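Local coordinates for Mab-21 domain-containing protein (Tribolium castaneum, PDB 7LT2) that senses double-stranded RNA and in response joins ATP and GTP into the cyclic dinucleotide 2',3'-cGAMP, an innate immune signal, at residues L28-R33 and L159-G164; Q84-E89 and W97-N102; K282-H287 and Q319-Y324. One frame throughout, in Å; residues are numbered along the deposited sequence.

Interaction 1. Residues L28-R33 and L159-G164; sequences LESVLR and LTNEFG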
loop_
_atom_site.group_PDB
_atom_site.type_symbol
_atom_site.label_atom_id
_atom_site.label_comp_id
_atom_site.label_asym_id
_atom_site.label_seq_id
_atom_site.Cartn_x
_atom_site.Cartn_y
_atom_site.Cartn_z
ATOM N N LEU A 28 -14.581 -7.778 2.335
ATOM C CA LEU A 28 -14.153 -6.770 1.373
ATOM C C LEU A 28 -13.733 -7.402 0.053
ATOM O O LEU A 28 -14.051 -6.882 -1.021
ATOM C CB LEU A 28 -13.005 -5.950 1.961
ATOM C CG LEU A 28 -13.382 -5.009 3.107
ATOM C CD1 LEU A 28 -12.144 -4.566 3.872
ATOM C CD2 LEU A 28 -14.146 -3.805 2.571
ATOM N N GLU A 29 -13.011 -8.520 0.113
ATOM C CA GLU A 29 -12.557 -9.153 -1.120
ATOM C C GLU A 29 -13.723 -9.701 -1.929
ATOM O O GLU A 29 -13.665 -9.718 -3.167
ATOM C CB GLU A 29 -11.543 -10.248 -0.790
ATOM C CG GLU A 29 -10.231 -9.686 -0.240
ATOM C CD GLU A 29 -9.362 -10.741 0.414
ATOM O OE1 GLU A 29 -9.636 -11.941 0.206
ATOM O OE2 GLU A 29 -8.408 -10.367 1.130
ATOM N N SER A 30 -14.795 -10.121 -1.259
ATOM C CA SER A 30 -15.962 -10.625 -1.976
ATOM C C SER A 30 -16.751 -9.488 -2.618
ATOM O O SER A 30 -17.187 -9.598 -3.772
ATOM C CB SER A 30 -16.847 -11.437 -1.027
ATOM O OG SER A 30 -17.918 -12.051 -1.728
ATOM N N VAL A 31 -16.945 -8.384 -1.898
ATOM C CA VAL A 31 -17.591 -7.214 -2.495
ATOM C C VAL A 31 -16.837 -6.764 -3.741
ATOM O O VAL A 31 -17.436 -6.491 -4.788
ATOM C CB VAL A 31 -17.699 -6.075 -1.467
ATOM C CG1 VAL A 31 -18.040 -4.761 -2.163
ATOM C CG2 VAL A 31 -18.742 -6.419 -0.414
ATOM N N LEU A 32 -15.506 -6.696 -3.650
ATOM C CA LEU A 32 -14.719 -6.195 -4.773
ATOM C C LEU A 32 -14.702 -7.173 -5.948
ATOM O O LEU A 32 -14.676 -6.732 -7.105
ATOM C CB LEU A 32 -13.299 -5.868 -4.307
ATOM C CG LEU A 32 -13.231 -4.720 -3.289
ATOM C CD1 LEU A 32 -11.842 -4.664 -2.642
ATOM C CD2 LEU A 32 -13.580 -3.384 -3.943
ATOM N N ARG A 33 -14.732 -8.487 -5.692
ATOM C CA ARG A 33 -14.842 -9.426 -6.808
ATOM C C ARG A 33 -16.155 -9.234 -7.557
ATOM O O ARG A 33 -16.186 -9.271 -8.795
ATOM C CB ARG A 33 -14.705 -10.870 -6.320
ATOM C CG ARG A 33 -13.267 -11.356 -6.224
ATOM C CD ARG A 33 -13.200 -12.867 -6.047
ATOM N NE ARG A 33 -13.749 -13.269 -4.759
ATOM C CZ ARG A 33 -13.046 -13.340 -3.637
ATOM N NH1 ARG A 33 -11.748 -13.086 -3.617
ATOM N NH2 ARG A 33 -13.661 -13.675 -2.508
ATOM N N LEU A 159 -24.919 -4.302 -3.057
ATOM C CA LEU A 159 -24.379 -5.564 -3.537
ATOM C C LEU A 159 -24.567 -6.638 -2.474
ATOM O O LEU A 159 -24.507 -6.366 -1.270
ATOM C CB LEU A 159 -22.887 -5.454 -3.880
ATOM C CG LEU A 159 -22.436 -4.510 -4.994
ATOM C CD1 LEU A 159 -20.959 -4.715 -5.271
ATOM C CD2 LEU A 159 -23.253 -4.730 -6.256
ATOM N N THR A 160 -24.782 -7.866 -2.927
ATOM C CA THR A 160 -24.936 -9.002 -2.033
ATOM C C THR A 160 -23.876 -10.049 -2.343
ATOM O O THR A 160 -23.373 -10.134 -3.467
ATOM C CB THR A 160 -26.328 -9.628 -2.158
ATOM O OG1 THR A 160 -26.504 -10.135 -3.485
ATOM C CG2 THR A 160 -27.402 -8.592 -1.877
ATOM N N ASN A 161 -23.536 -10.838 -1.330
ATOM C CA ASN A 161 -22.636 -11.974 -1.494
ATOM C C ASN A 161 -22.907 -12.945 -0.351
ATOM O O ASN A 161 -23.917 -12.828 0.351
ATOM C CB ASN A 161 -21.174 -11.525 -1.550
ATOM C CG ASN A 161 -20.773 -10.679 -0.359
ATOM O OD1 ASN A 161 -20.854 -11.120 0.786
ATOM N ND2 ASN A 161 -20.319 -9.459 -0.626
ATOM N N GLU A 162 -22.004 -13.912 -0.164
ATOM C CA GLU A 162 -22.241 -14.952 0.834
ATOM C C GLU A 162 -22.186 -14.422 2.257
ATOM O O GLU A 162 -22.647 -15.113 3.173
ATOM C CB GLU A 162 -21.235 -16.098 0.676
ATOM C CG GLU A 162 -19.788 -15.737 0.983
ATOM C CD GLU A 162 -19.017 -15.306 -0.255
ATOM O OE1 GLU A 162 -19.460 -14.366 -0.953
ATOM O OE2 GLU A 162 -17.968 -15.921 -0.538
ATOM N N PHE A 163 -21.646 -13.222 2.463
ATOM C CA PHE A 163 -21.560 -12.634 3.792
ATOM C C PHE A 163 -22.691 -11.659 4.080
ATOM O O PHE A 163 -22.737 -11.089 5.176
ATOM C CB PHE A 163 -20.204 -11.942 3.970
ATOM C CG PHE A 163 -19.039 -12.856 3.743
ATOM C CD1 PHE A 163 -18.748 -13.864 4.653
ATOM C CD2 PHE A 163 -18.252 -12.734 2.613
ATOM C CE1 PHE A 163 -17.686 -14.723 4.444
ATOM C CE2 PHE A 163 -17.183 -13.589 2.396
ATOM C CZ PHE A 163 -16.900 -14.585 3.314
ATOM N N GLY A 164 -23.603 -11.456 3.134
ATOM C CA GLY A 164 -24.748 -10.599 3.376
ATOM C C GLY A 164 -24.913 -9.493 2.358
ATOM O O GLY A 164 -24.544 -9.646 1.192
HETATM O O HOH W 1 -15.976 -14.869 -1.490
#
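Ser-30 OG gives its hydrogen to Glu-162 OE1 across 2.9 Å, the one direct hydrogen bond between helix residues 28-33 and segment 159-164, a strand end and its turn. The hydroxyl meets that oxygen from above the carboxylate plane, 41° out of it. Its torsion sets this up: OG lies anti to the backbone N (chi1 -174°), and this also brings it to 3.3 Å from Asn-161 CB. The bend at chi2 (-93°) swings Glu-162 CD round toward the serine; CG itself sits over the centre of one face of the Phe-163 ring. The same ring turns its edge to the helix, with CE2 4.1 Å from Ser-30 CB. Farther out, Arg-33 NH2 donates to a water at 2.8 Å that also lies beside Glu-162 OE2, although the latter spacing is too short to be trusted. The guanidinium rests one face over Glu-29 O, and its charge is opposite to that of Glu-162 without touching it. On the inner side, Val-31 CG2 comes to 3.4 Å from Asn-161 ND2, while Asn-161 OD1 turns the other way and accepts from Phe-163 N at 2.8 Å, closing an Asx turn. That bond pins the amide, leaving its nitrogen end turned to the valine. Deeper still, Leu-159 CD1 lies 4.0 Å from Val-31 O, and both side chains reach Ile-168 on the neighbouring strand. Asn-161 and Gly-164 exchange two backbone hydrogen bonds around a type I turn. The whole is a beta hairpin with a two-residue loop, Glu-162 and Phe-163, its tip and first strand leaning on the long N-terminal helix 18-42, which runs along the nucleotidyltransferase sheet much as the spine helix does in cGAS.

Interaction 2. Residues Q84-E89 and W97-N102; sequences QPVLNE and WLKLNN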
loop_
_atom_site.group_PDB
_atom_site.type_symbol
_atom_site.label_atom_id
_atom_site.label_comp_id
_atom_site.label_asym_id
_atom_site.label_seq_id
_atom_site.Cartn_x
_atom_site.Cartn_y
_atom_site.Cartn_z
ATOM N N GLN A 84 5.210 -5.970 -27.807
ATOM C CA GLN A 84 6.573 -5.588 -27.461
ATOM C C GLN A 84 6.624 -4.363 -26.556
ATOM O O GLN A 84 7.165 -3.322 -26.952
ATOM C CB GLN A 84 7.389 -5.343 -28.728
ATOM C CG GLN A 84 7.537 -6.585 -29.592
ATOM C CD GLN A 84 8.366 -6.331 -30.828
ATOM O OE1 GLN A 84 9.176 -5.408 -30.861
ATOM N NE2 GLN A 84 8.161 -7.143 -31.859
ATOM N N PRO A 85 6.091 -4.448 -25.338
ATOM C CA PRO A 85 6.303 -3.359 -24.379
ATOM C C PRO A 85 7.752 -3.329 -23.919
ATOM O O PRO A 85 8.380 -4.370 -23.719
ATOM C CB PRO A 85 5.356 -3.714 -23.227
ATOM C CG PRO A 85 5.248 -5.204 -23.291
ATOM C CD PRO A 85 5.315 -5.559 -24.755
ATOM N N VAL A 86 8.288 -2.119 -23.769
ATOM C CA VAL A 86 9.667 -1.925 -23.338
ATOM C C VAL A 86 9.671 -0.951 -22.171
ATOM O O VAL A 86 9.187 0.181 -22.296
ATOM C CB VAL A 86 10.570 -1.416 -24.470
ATOM C CG1 VAL A 86 11.950 -1.069 -23.922
ATOM C CG2 VAL A 86 10.683 -2.468 -25.560
ATOM N N LEU A 87 10.221 -1.386 -21.046
ATOM C CA LEU A 87 10.299 -0.578 -19.837
ATOM C C LEU A 87 11.695 0.023 -19.743
ATOM O O LEU A 87 12.693 -0.702 -19.825
ATOM C CB LEU A 87 9.982 -1.437 -18.611
ATOM C CG LEU A 87 9.808 -0.822 -17.222
ATOM C CD1 LEU A 87 8.949 -1.742 -16.376
ATOM C CD2 LEU A 87 11.149 -0.598 -16.545
ATOM N N ASN A 88 11.768 1.341 -19.580
ATOM C CA ASN A 88 13.048 2.025 -19.481
ATOM C C ASN A 88 13.106 2.843 -18.199
ATOM O O ASN A 88 12.143 3.529 -17.841
ATOM C CB ASN A 88 13.294 2.925 -20.695
ATOM C CG ASN A 88 13.560 2.129 -21.964
ATOM O OD1 ASN A 88 14.355 1.188 -21.967
ATOM N ND2 ASN A 88 12.886 2.499 -23.048
ATOM N N GLU A 89 14.243 2.759 -17.515
ATOM C CA GLU A 89 14.475 3.578 -16.335
ATOM C C GLU A 89 14.528 5.049 -16.730
ATOM O O GLU A 89 15.261 5.427 -17.647
ATOM C CB GLU A 89 15.783 3.158 -15.661
ATOM C CG GLU A 89 15.861 1.675 -15.272
ATOM C CD GLU A 89 16.366 0.775 -16.393
ATOM O OE1 GLU A 89 16.384 1.217 -17.564
ATOM O OE2 GLU A 89 16.752 -0.378 -16.098
ATOM N N TRP A 97 9.566 4.776 -17.761
ATOM C CA TRP A 97 8.728 4.968 -18.932
ATOM C C TRP A 97 8.414 3.610 -19.545
ATOM O O TRP A 97 9.183 2.654 -19.403
ATOM C CB TRP A 97 9.412 5.860 -19.975
ATOM C CG TRP A 97 9.588 7.283 -19.547
ATOM C CD1 TRP A 97 9.162 7.851 -18.385
ATOM C CD2 TRP A 97 10.239 8.324 -20.289
ATOM N NE1 TRP A 97 9.506 9.182 -18.355
ATOM C CE2 TRP A 97 10.168 9.496 -19.511
ATOM C CE3 TRP A 97 10.874 8.377 -21.534
ATOM C CZ2 TRP A 97 10.710 10.710 -19.937
ATOM C CZ3 TRP A 97 11.412 9.585 -21.956
ATOM C CH2 TRP A 97 11.326 10.732 -21.159
ATOM N N LEU A 98 7.277 3.530 -20.230
ATOM C CA LEU A 98 6.839 2.286 -20.852
ATOM C C LEU A 98 6.333 2.609 -22.248
ATOM O O LEU A 98 5.374 3.370 -22.399
ATOM C CB LEU A 98 5.749 1.606 -20.014
ATOM C CG LEU A 98 5.417 0.121 -20.231
ATOM C CD1 LEU A 98 4.644 -0.119 -21.517
ATOM C CD2 LEU A 98 6.669 -0.743 -20.199
ATOM N N LYS A 99 6.969 2.037 -23.264
ATOM C CA LYS A 99 6.538 2.242 -24.636
ATOM C C LYS A 99 6.309 0.894 -25.304
ATOM O O LYS A 99 6.841 -0.136 -24.884
ATOM C CB LYS A 99 7.555 3.076 -25.437
ATOM C CG LYS A 99 8.952 2.489 -25.515
ATOM C CD LYS A 99 9.819 3.302 -26.471
ATOM C CE LYS A 99 11.300 3.009 -26.278
ATOM N NZ LYS A 99 11.644 1.584 -26.546
ATOM N N LEU A 100 5.481 0.908 -26.339
ATOM C CA LEU A 100 5.168 -0.289 -27.106
ATOM C C LEU A 100 5.826 -0.169 -28.473
ATOM O O LEU A 100 5.652 0.843 -29.160
ATOM C CB LEU A 100 3.655 -0.479 -27.257
ATOM C CG LEU A 100 2.801 -0.884 -26.047
ATOM C CD1 LEU A 100 2.694 0.233 -25.014
ATOM C CD2 LEU A 100 1.414 -1.317 -26.503
ATOM N N ASN A 101 6.585 -1.194 -28.860
ATOM C CA ASN A 101 7.298 -1.169 -30.134
ATOM C C ASN A 101 6.574 -1.894 -31.263
ATOM O O ASN A 101 7.026 -1.811 -32.411
ATOM C CB ASN A 101 8.701 -1.772 -29.971
ATOM C CG ASN A 101 9.674 -0.820 -29.296
ATOM O OD1 ASN A 101 9.479 0.394 -29.300
ATOM N ND2 ASN A 101 10.736 -1.372 -28.722
ATOM N N ASN A 102 5.469 -2.594 -30.983
ATOM C CA ASN A 102 4.827 -3.414 -32.010
ATOM C C ASN A 102 3.319 -3.506 -31.771
ATOM O O ASN A 102 2.712 -4.567 -31.947
ATOM C CB ASN A 102 5.445 -4.816 -32.063
ATOM C CG ASN A 102 5.018 -5.605 -33.299
ATOM O OD1 ASN A 102 4.942 -5.064 -34.397
ATOM N ND2 ASN A 102 4.722 -6.889 -33.110
HETATM O O HOH W 2 6.120 -9.410 -31.602
HETATM O O HOH W 3 10.927 -4.327 -29.005
#
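The Gln-84 amide lies with one face over Asn-102 CB, which stands 3.5 Å from Gln-84 CD, and the two amide planes are 40° apart. Asn-101 is turned almost perpendicular to Gln-84, and Val-86 CG2 stands above its amide plane, 3.3 Å from ND2. Water joins the ends of these groups: one molecule donates to Gln-84 OE1 and accepts from Asn-101 ND2, while another accepts from Gln-84 NE2 and, weakly, from Asn-102 ND2, whose stronger partner is Tyr-82 O. The indole of Trp-97 leads away from the pair of strands, to Arg-238 (cation-pi) and Tyr-239 (edge-to-face). Between these two ends runs an antiparallel beta hairpin, strands 85-89 and 95-100, tied to the larger sheet through strand 240-243. Val-86 with Lys-99 and Asn-88 with Trp-97 are its hydrogen-bonded pairs; Val-86 N to Lys-99 O, at 2.7 Å, is the shortest of their bonds. Pro-85, which has no N-H, occupies a non-hydrogen-bonded position opposite Leu-100, its CA 3.3 Å from Lys-99 O. On the Val-86 face, the Lys-99 chain bends at its last torsion (chi4 61°), which sets NZ 3.7 Å from Val-86 CG1. On the other face Leu-98 splits its methyls: CD1 reaches Pro-85 CB, and CD2 tucks in against the backbone, 3.4 Å from Val-86 O, and touches Leu-87 CB.

Interaction 3. Residues K282-H287 and Q319-Y324; sequences KTVFLH and QSIPYY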
loop_
_atom_site.group_PDB
_atom_site.type_symbol
_atom_site.label_atom_id
_atom_site.label_comp_id
_atom_site.label_asym_id
_atom_site.label_seq_id
_atom_site.Cartn_x
_atom_site.Cartn_y
_atom_site.Cartn_z
ATOM N N LYS A 282 8.789 1.865 7.025
ATOM C CA LYS A 282 8.846 0.563 6.365
ATOM C C LYS A 282 10.168 0.388 5.629
ATOM O O LYS A 282 10.797 -0.675 5.707
ATOM C CB LYS A 282 7.671 0.414 5.395
ATOM C CG LYS A 282 7.482 -0.998 4.842
ATOM C CD LYS A 282 6.457 -1.018 3.715
ATOM C CE LYS A 282 6.210 -2.436 3.208
ATOM N NZ LYS A 282 5.361 -2.437 1.981
ATOM N N THR A 283 10.617 1.439 4.934
ATOM C CA THR A 283 11.868 1.376 4.185
ATOM C C THR A 283 13.059 1.151 5.106
ATOM O O THR A 283 13.964 0.372 4.784
ATOM C CB THR A 283 12.055 2.658 3.369
ATOM O OG1 THR A 283 11.008 2.765 2.393
ATOM C CG2 THR A 283 13.403 2.651 2.658
ATOM N N VAL A 284 13.088 1.837 6.252
ATOM C CA VAL A 284 14.160 1.608 7.218
ATOM C C VAL A 284 14.209 0.136 7.616
ATOM O O VAL A 284 15.287 -0.466 7.695
ATOM C CB VAL A 284 13.986 2.529 8.440
ATOM C CG1 VAL A 284 14.850 2.064 9.599
ATOM C CG2 VAL A 284 14.333 3.965 8.067
ATOM N N PHE A 285 13.046 -0.482 7.832
ATOM C CA PHE A 285 13.038 -1.892 8.219
ATOM C C PHE A 285 13.486 -2.807 7.082
ATOM O O PHE A 285 14.120 -3.834 7.343
ATOM C CB PHE A 285 11.657 -2.301 8.740
ATOM C CG PHE A 285 11.487 -2.069 10.214
ATOM C CD1 PHE A 285 11.199 -0.801 10.696
ATOM C CD2 PHE A 285 11.654 -3.111 11.120
ATOM C CE1 PHE A 285 11.056 -0.576 12.054
ATOM C CE2 PHE A 285 11.512 -2.896 12.482
ATOM C CZ PHE A 285 11.214 -1.625 12.951
ATOM N N LEU A 286 13.190 -2.458 5.824
ATOM C CA LEU A 286 13.753 -3.217 4.707
ATOM C C LEU A 286 15.277 -3.189 4.740
ATOM O O LEU A 286 15.928 -4.218 4.529
ATOM C CB LEU A 286 13.235 -2.678 3.371
ATOM C CG LEU A 286 11.742 -2.817 3.072
ATOM C CD1 LEU A 286 11.408 -2.169 1.742
ATOM C CD2 LEU A 286 11.323 -4.287 3.068
ATOM N N HIS A 287 15.863 -2.020 5.015
ATOM C CA HIS A 287 17.313 -1.938 5.155
ATOM C C HIS A 287 17.805 -2.754 6.342
ATOM O O HIS A 287 18.837 -3.427 6.252
ATOM C CB HIS A 287 17.747 -0.481 5.297
ATOM C CG HIS A 287 17.581 0.315 4.046
ATOM N ND1 HIS A 287 18.233 -0.003 2.874
ATOM C CD2 HIS A 287 16.832 1.410 3.777
ATOM C CE1 HIS A 287 17.899 0.867 1.939
ATOM N NE2 HIS A 287 17.053 1.736 2.461
ATOM N N GLN A 319 19.767 12.141 7.880
ATOM C CA GLN A 319 18.918 12.843 6.918
ATOM C C GLN A 319 18.875 12.127 5.569
ATOM O O GLN A 319 18.769 12.757 4.517
ATOM C CB GLN A 319 19.354 14.306 6.767
ATOM C CG GLN A 319 19.343 15.043 8.101
ATOM C CD GLN A 319 19.665 16.518 7.991
ATOM O OE1 GLN A 319 19.872 17.049 6.899
ATOM N NE2 GLN A 319 19.712 17.192 9.136
ATOM N N SER A 320 18.935 10.797 5.592
ATOM C CA SER A 320 18.877 10.018 4.361
ATOM C C SER A 320 18.198 8.686 4.637
ATOM O O SER A 320 18.640 7.933 5.510
ATOM C CB SER A 320 20.279 9.795 3.788
ATOM O OG SER A 320 20.236 8.902 2.686
ATOM N N ILE A 321 17.119 8.412 3.911
ATOM C CA ILE A 321 16.515 7.085 3.870
ATOM C C ILE A 321 16.453 6.683 2.403
ATOM O O ILE A 321 15.499 7.053 1.700
ATOM C CB ILE A 321 15.123 7.058 4.520
ATOM C CG1 ILE A 321 15.208 7.512 5.977
ATOM C CG2 ILE A 321 14.523 5.655 4.429
ATOM C CD1 ILE A 321 13.860 7.529 6.696
ATOM N N PRO A 322 17.455 5.973 1.892
ATOM C CA PRO A 322 17.430 5.585 0.477
ATOM C C PRO A 322 16.233 4.697 0.182
ATOM O O PRO A 322 15.917 3.778 0.942
ATOM C CB PRO A 322 18.754 4.834 0.288
ATOM C CG PRO A 322 19.628 5.305 1.405
ATOM C CD PRO A 322 18.701 5.562 2.560
ATOM N N TYR A 323 15.543 5.011 -0.912
ATOM C CA TYR A 323 14.573 4.089 -1.482
ATOM C C TYR A 323 15.222 2.718 -1.610
ATOM O O TYR A 323 16.328 2.590 -2.140
ATOM C CB TYR A 323 14.111 4.630 -2.840
ATOM C CG TYR A 323 13.051 3.834 -3.572
ATOM C CD1 TYR A 323 11.974 3.265 -2.903
ATOM C CD2 TYR A 323 13.114 3.689 -4.953
ATOM C CE1 TYR A 323 11.005 2.552 -3.592
ATOM C CE2 TYR A 323 12.155 2.982 -5.645
ATOM C CZ TYR A 323 11.103 2.417 -4.964
ATOM O OH TYR A 323 10.149 1.713 -5.673
ATOM N N TYR A 324 14.559 1.697 -1.065
ATOM C CA TYR A 324 15.196 0.387 -0.956
ATOM C C TYR A 324 15.521 -0.204 -2.322
ATOM O O TYR A 324 16.509 -0.935 -2.465
ATOM C CB TYR A 324 14.294 -0.561 -0.165
ATOM C CG TYR A 324 14.841 -1.961 -0.020
ATOM C CD1 TYR A 324 15.903 -2.228 0.838
ATOM C CD2 TYR A 324 14.293 -3.018 -0.737
ATOM C CE1 TYR A 324 16.405 -3.513 0.975
ATOM C CE2 TYR A 324 14.784 -4.302 -0.599
ATOM C CZ TYR A 324 15.844 -4.540 0.253
ATOM O OH TYR A 324 16.341 -5.817 0.386
HETATM O O HOH W 4 11.773 1.710 -0.011
HETATM O O HOH W 5 15.437 -6.478 2.909
#
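Thr-283 sends its methyl, not its hydroxyl, at the loop: CG2 lies 3.2 Å from Pro-322 O and also touches Ile-321 CG2. OG1, turned beside the backbone N (chi1 -64°), bonds with Tyr-279 O one helical turn back and accepts from a water that in turn takes the N-H of Tyr-324. Next, Val-284 CG2 meets Ile-321 CD1 at 3.8 Å, the two chains crossing at about a right angle where Phe-315 of helix 301-318 also packs. Leu-286 lies over the phenol of Tyr-324, its CB 3.9 Å from the ring centroid in a CH-pi contact, while a second water links Leu-286 O to the tyrosine OH. His-287 NE2 carries a hydrogen and donates to Pro-322 O over 2.8 Å in a nearly straight bond (174°), with the oxygen in the imidazole plane. One ring face then takes the edge of Tyr-324, CD1 foremost, in a T-shaped pair with planes 67° apart. Leu-286 thus takes a face of the phenol and His-287 its edge, with Arg-211 adding a cation-pi contact. Polar and apolar pins together fix the 319-324 loop to helix 278-291 in the Mab-21 HhH/H2TH-like domain. That helix bears Lys-282, probably an ATP-binding residue, as in related enzymes, and the manganese ion is bound around its C-terminal end, by Ile-289, Glu-290 and Lys-292 among others, about 8 Å from the Tyr-324 side chain.

Overall arrangement
Interactions 1 and 2 both reach the nucleotidyltransferase sheet, yet their centres are 37 Å apart, and along the chain the hairpin of interaction 2 is nested inside the loop closed by interaction 1. Both are partly buried, with charged or amide groups and water at the outside and aliphatic side chains beneath; interaction 2 differs in resting chiefly on strand-to-strand backbone bonds, where interaction 1 relies on side chains from a helix. Interaction 3, in the helical domain, is the buried contact: aromatic faces, a histidine bond and two bridging waters fasten a loop without sheet pairing. It lies across the chain's centre from interaction 1, and its nearest atoms are about 10 Å from interaction 2.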